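PDB 2OZT: o-succinylbenzoate synthase from Synechococcus elongatus, which catalyses the dehydration of 2-succinyl-6-hydroxy-2,4-cyclohexadiene-1-carboxylate to 2-succinylbenzoate, a step of phylloquinone biosynthesis that depends on a divalent metal ion. Local coordinates for residues I192-Q197 / F241-T246. Sequence-based numbering, arbitrary orientation.
Sequences IEYVEQ and FFVIKT
Tyr-194 and Phe-241, with Glu-196 and Val-243, form a buried side-chain contact inside the barrel of the enolase-superfamily C-terminal domain. Strands 192-196 and 241-244 are not neighbours in the parallel sheet; strand 218-220 lies between them. Their axes stay 9.3 Å apart at closest approach, at an angle of 69°, so it is mainly side chains that bridge the gap. Tyr-194, midway along its strand, meets Phe-241, the first residue of strand 241-244. Tyr-194 CD1 sits over one face of the Phe-241 ring, displaced toward its rim, 3.7 Å from Phe-241 CD2. The ring planes are inclined by 39°, neither stacked nor edge-to-face. Phe-241 also pairs with Arg-267 (cation-pi) and His-294 (edge-to-face). An alanine in place of Phe-241 would probably open a gap beside Tyr-194 CD1 and CE1 and leave Arg-267 without its aromatic partner.

Further along, the contact turns polar on one side. Glu-196 extends from its strand with CG anti to the backbone N (chi1 -172°). It crosses Val-243 at about a right angle, and Glu-196 OE2 comes within 3.6 Å of Val-243 CG2. Glu-196 OE1 lies in the plane of the Tyr-194 ring, at its edge. Glu-196 is a magnesium ligand with Asp-167 and Asp-221; here a sodium ion is held by Asp-167, Asp-221 and Glu-222, with the Glu-196 side chain about 3 Å from it at the nearest atoms. Lys-245, the predicted proton acceptor, bonds through NZ to Val-243 O at 2.7 Å, from above the carbonyl plane. The same NZ forms a salt bridge with Asp-221. Its distance from Glu-196 OE2 is 6.3 Å, too long for direct pairing. The contact thus joins an aromatic and aliphatic interior to the metal site, with the Val-243 methyls flanking a metal-binding carboxylate and the Val-243 backbone carbonyl helping to hold Lys-245.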
# COMPACT_ATOMS: atom_id res chain seq x y z
N ILE A 192 -9.44 -9.75 16.31
CA ILE A 192 -9.63 -8.45 15.54
C ILE A 192 -8.50 -7.41 15.69
O ILE A 192 -8.33 -6.80 16.74
CB ILE A 192 -11.01 -7.79 15.82
CG1 ILE A 192 -12.17 -8.75 15.50
CG2 ILE A 192 -11.19 -6.54 15.02
CD1 ILE A 192 -12.48 -8.92 14.01
N GLU A 193 -7.76 -7.17 14.62
CA GLU A 193 -6.62 -6.29 14.73
C GLU A 193 -7.01 -4.82 14.58
O GLU A 193 -6.58 -3.96 15.36
CB GLU A 193 -5.61 -6.68 13.66
CG GLU A 193 -4.27 -5.98 13.80
CD GLU A 193 -3.25 -6.42 12.77
OE1 GLU A 193 -3.62 -7.11 11.80
OE2 GLU A 193 -2.06 -6.09 12.96
N TYR A 194 -7.80 -4.53 13.57
CA TYR A 194 -8.35 -3.19 13.38
C TYR A 194 -9.46 -3.21 12.37
O TYR A 194 -9.64 -4.21 11.63
CB TYR A 194 -7.27 -2.18 12.94
CG TYR A 194 -6.37 -2.52 11.74
CD1 TYR A 194 -5.01 -2.78 11.96
CD2 TYR A 194 -6.84 -2.54 10.43
CE1 TYR A 194 -4.12 -3.01 10.88
CE2 TYR A 194 -5.94 -2.80 9.34
CZ TYR A 194 -4.62 -3.03 9.60
OH TYR A 194 -3.80 -3.25 8.51
N VAL A 195 -10.24 -2.12 12.37
CA VAL A 195 -11.17 -1.80 11.31
C VAL A 195 -10.49 -0.75 10.42
O VAL A 195 -10.05 0.29 10.90
CB VAL A 195 -12.55 -1.28 11.85
CG1 VAL A 195 -13.42 -0.87 10.70
CG2 VAL A 195 -13.24 -2.32 12.74
N GLU A 196 -10.42 -1.05 9.14
CA GLU A 196 -9.73 -0.19 8.19
C GLU A 196 -10.69 0.74 7.47
O GLU A 196 -11.71 0.27 6.94
CB GLU A 196 -8.98 -1.05 7.16
CG GLU A 196 -8.07 -0.27 6.22
CD GLU A 196 -7.24 -1.22 5.39
OE1 GLU A 196 -7.34 -2.43 5.62
OE2 GLU A 196 -6.46 -0.76 4.54
N GLN A 197 -10.44 2.05 7.58
CA GLN A 197 -11.22 3.08 6.85
C GLN A 197 -12.75 2.92 7.03
O GLN A 197 -13.46 2.70 6.06
CB GLN A 197 -10.79 3.17 5.37
CG GLN A 197 -11.15 4.52 4.74
CD GLN A 197 -10.23 5.63 5.15
OE1 GLN A 197 -8.99 5.46 5.17
NE2 GLN A 197 -10.78 6.79 5.48
N PHE A 241 -3.80 3.02 13.36
CA PHE A 241 -2.82 2.56 12.39
C PHE A 241 -2.85 3.35 11.09
O PHE A 241 -3.81 4.03 10.75
CB PHE A 241 -3.07 1.09 12.04
CG PHE A 241 -2.79 0.15 13.18
CD1 PHE A 241 -1.59 -0.53 13.29
CD2 PHE A 241 -3.77 -0.04 14.16
CE1 PHE A 241 -1.37 -1.37 14.38
CE2 PHE A 241 -3.56 -0.91 15.22
CZ PHE A 241 -2.35 -1.57 15.34
N PHE A 242 -1.72 3.30 10.38
CA PHE A 242 -1.61 3.97 9.09
C PHE A 242 -1.20 2.90 8.08
O PHE A 242 -0.21 2.19 8.33
CB PHE A 242 -0.43 4.94 9.12
CG PHE A 242 -0.58 6.13 10.07
CD1 PHE A 242 -0.96 7.36 9.58
CD2 PHE A 242 -0.23 6.02 11.42
CE1 PHE A 242 -1.04 8.48 10.45
CE2 PHE A 242 -0.31 7.14 12.26
CZ PHE A 242 -0.71 8.34 11.76
N VAL A 243 -1.95 2.75 7.00
CA VAL A 243 -1.57 1.79 5.95
C VAL A 243 -0.78 2.59 4.90
O VAL A 243 -1.34 3.48 4.24
CB VAL A 243 -2.82 1.13 5.33
CG1 VAL A 243 -2.42 0.13 4.24
CG2 VAL A 243 -3.65 0.43 6.44
N ILE A 244 0.52 2.32 4.79
CA ILE A 244 1.40 3.11 3.94
C ILE A 244 1.60 2.42 2.60
O ILE A 244 2.05 1.25 2.57
CB ILE A 244 2.79 3.20 4.61
CG1 ILE A 244 2.72 3.86 6.00
CG2 ILE A 244 3.80 3.96 3.71
CD1 ILE A 244 2.12 5.29 6.00
N LYS A 245 1.25 3.12 1.52
CA LYS A 245 1.55 2.63 0.17
C LYS A 245 2.81 3.32 -0.30
O LYS A 245 2.78 4.43 -0.81
CB LYS A 245 0.42 2.94 -0.82
CG LYS A 245 -0.85 2.08 -0.63
CD LYS A 245 -1.68 2.35 0.67
CE LYS A 245 -2.20 3.79 0.78
NZ LYS A 245 -2.99 3.90 2.11
N THR A 246 3.93 2.64 -0.06
CA THR A 246 5.23 3.28 -0.27
C THR A 246 5.39 3.81 -1.70
O THR A 246 6.00 4.88 -1.89
CB THR A 246 6.31 2.31 0.11
OG1 THR A 246 6.16 1.94 1.49
CG2 THR A 246 7.72 2.89 -0.03